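Local coordinates for protein geranyltranstransferase (Roseobacter denitrificans, PDB 4LLS) that probably makes geranylgeranyl diphosphate by condensing farnesyl diphosphate with isopentenyl diphosphate, a metal-dependent chain elongation of the FPP/GGPP synthase family, at residues K41-F46 / Q136-E141. Residues are numbered along the deposited sequence; the frame is centred on the assembly and turned at random.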
loop_
_atom_site.group_PDB
_atom_site.type_symbol
_atom_site.label_atom_id
_atom_site.label_comp_id
_atom_site.label_asym_id
_atom_site.label_seq_id
_atom_site.Cartn_x
_atom_site.Cartn_y
_atom_site.Cartn_z
ATOM N N LYS A 41 18.951 -5.895 2.711
ATOM C CA LYS A 41 18.877 -6.437 4.078
ATOM C C LYS A 41 17.436 -6.744 4.479
ATOM O O LYS A 41 17.130 -7.811 5.008
ATOM C CB LYS A 41 19.493 -5.467 5.064
ATOM C CG LYS A 41 21.007 -5.327 4.962
ATOM C CD LYS A 41 21.485 -4.262 5.941
ATOM C CE LYS A 41 22.844 -3.674 5.586
ATOM N NZ LYS A 41 23.137 -2.493 6.450
ATOM N N VAL A 42 16.517 -5.840 4.148
ATOM C CA VAL A 42 15.131 -6.029 4.536
ATOM C C VAL A 42 14.462 -7.177 3.768
ATOM O O VAL A 42 13.783 -8.012 4.368
ATOM C CB VAL A 42 14.356 -4.706 4.319
ATOM C CG1 VAL A 42 12.855 -4.934 4.440
ATOM C CG2 VAL A 42 14.829 -3.659 5.290
ATOM N N LEU A 43 14.738 -7.305 2.481
ATOM C CA LEU A 43 14.136 -8.311 1.622
ATOM C C LEU A 43 14.757 -9.704 1.854
ATOM O O LEU A 43 14.138 -10.720 1.577
ATOM C CB LEU A 43 14.203 -7.895 0.148
ATOM C CG LEU A 43 13.350 -6.684 -0.249
ATOM C CD1 LEU A 43 13.535 -6.343 -1.714
ATOM C CD2 LEU A 43 11.888 -6.971 0.049
ATOM N N ALA A 44 15.954 -9.716 2.431
ATOM C CA ALA A 44 16.612 -10.994 2.757
ATOM C C ALA A 44 15.795 -11.837 3.714
ATOM O O ALA A 44 15.995 -13.053 3.745
ATOM C CB ALA A 44 17.982 -10.736 3.352
ATOM N N ALA A 45 14.970 -11.184 4.533
ATOM C CA ALA A 45 14.129 -11.862 5.531
ATOM C C ALA A 45 12.900 -12.525 4.920
ATOM O O ALA A 45 12.232 -13.314 5.605
ATOM C CB ALA A 45 13.716 -10.872 6.604
ATOM N N PHE A 46 12.611 -12.243 3.648
ATOM C CA PHE A 46 11.405 -12.743 2.983
ATOM C C PHE A 46 11.711 -14.026 2.183
ATOM O O PHE A 46 12.868 -14.287 1.779
ATOM C CB PHE A 46 10.850 -11.690 2.032
ATOM C CG PHE A 46 10.259 -10.471 2.698
ATOM C CD1 PHE A 46 10.941 -9.726 3.619
ATOM C CD2 PHE A 46 8.992 -10.055 2.350
ATOM C CE1 PHE A 46 10.392 -8.568 4.170
ATOM C CE2 PHE A 46 8.443 -8.901 2.885
ATOM C CZ PHE A 46 9.169 -8.125 3.756
ATOM N N GLN A 136 4.012 -1.300 -1.528
ATOM C CA GLN A 136 3.301 -0.290 -0.782
ATOM C C GLN A 136 3.318 -0.662 0.706
ATOM O O GLN A 136 3.601 0.167 1.594
ATOM C CB GLN A 136 1.897 -0.022 -1.294
ATOM C CG GLN A 136 1.204 1.013 -0.373
ATOM C CD GLN A 136 -0.196 1.481 -0.683
ATOM O OE1 GLN A 136 -0.728 2.280 0.078
ATOM N NE2 GLN A 136 -0.798 1.011 -1.738
ATOM N N THR A 137 3.015 -1.920 1.019
ATOM C CA THR A 137 2.953 -2.348 2.391
ATOM C C THR A 137 4.325 -2.186 3.068
ATOM O O THR A 137 4.440 -1.711 4.208
ATOM C CB THR A 137 2.502 -3.805 2.523
ATOM O OG1 THR A 137 1.425 -4.048 1.612
ATOM C CG2 THR A 137 2.088 -4.071 3.946
ATOM N N LEU A 138 5.360 -2.517 2.306
ATOM C CA LEU A 138 6.719 -2.477 2.824
ATOM C C LEU A 138 7.090 -1.009 3.171
ATOM O O LEU A 138 7.747 -0.734 4.172
ATOM C CB LEU A 138 7.692 -3.033 1.793
ATOM C CG LEU A 138 9.133 -3.080 2.279
ATOM C CD1 LEU A 138 9.266 -4.111 3.403
ATOM C CD2 LEU A 138 10.060 -3.440 1.122
ATOM N N ALA A 139 6.644 -0.028 2.376
ATOM C CA ALA A 139 6.902 1.368 2.692
ATOM C C ALA A 139 6.415 1.710 4.092
ATOM O O ALA A 139 7.100 2.383 4.874
ATOM C CB ALA A 139 6.233 2.263 1.655
ATOM N N PHE A 140 5.202 1.281 4.421
ATOM C CA PHE A 140 4.662 1.546 5.734
ATOM C C PHE A 140 5.347 0.760 6.849
ATOM O O PHE A 140 5.539 1.304 7.932
ATOM C CB PHE A 140 3.150 1.324 5.727
ATOM C CG PHE A 140 2.411 2.408 4.985
ATOM C CD1 PHE A 140 1.917 2.201 3.711
ATOM C CD2 PHE A 140 2.215 3.640 5.566
ATOM C CE1 PHE A 140 1.345 3.222 3.008
ATOM C CE2 PHE A 140 1.636 4.653 4.866
ATOM C CZ PHE A 140 1.198 4.452 3.586
ATOM N N GLU A 141 5.814 -0.450 6.569
ATOM C CA GLU A 141 6.616 -1.204 7.526
ATOM C C GLU A 141 7.900 -0.464 7.834
ATOM O O GLU A 141 8.280 -0.313 8.994
ATOM C CB GLU A 141 6.905 -2.595 7.007
ATOM C CG GLU A 141 7.755 -3.409 7.967
ATOM C CD GLU A 141 7.884 -4.888 7.615
ATOM O OE1 GLU A 141 7.345 -5.321 6.593
ATOM O OE2 GLU A 141 8.631 -5.628 8.325
#
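Val-42 and Leu-138 are the residues of segments 41-46 and 136-141 whose CA atoms come nearest, 9.3 Å apart, so side chains alone bridge the gap. Residues 136-141 lie within helix 125-144, while 41-46 lies on helix 22-43 and includes a type I beta turn from Leu-43 to Phe-46, closed by Phe-46 N to Leu-43 O at 3.0 Å. Leu-138 is the hub on the helix 125-144 side. Its chi1 of -178° swings CG away from the backbone N and toward the facing segment, and its methyls are split between three partners. CD1 meets Val-42 CG1 at 3.8 Å, the two side chains lying alongside and pointing opposite ways, and also touches Phe-46 CZ at 4.0 Å, obliquely to the ring. CD2 lies 4.1 Å from Leu-43 CD2. The turn sets Phe-46 beside Val-42 and Leu-43, and all three converge on Leu-138. At the ring's edge, near its plane, Glu-141 OE1 stands 4.4 Å from Phe-46 CZ, a loose approach; the carboxylate's main partner, through OE2, is Arg-164 of the second subunit. This small apolar contact lies near the surface of the largely helical prenyltransferase fold, away from the metal sites. Leu-43 also packs on Met-55 and Ala-56 of helix 50-59, Phe-46 touches Ala-168 of the second subunit, and Ala-139 turns to helix 81-102, so helix 125-144 meets that helix with a different face from the one it turns to segment 41-46.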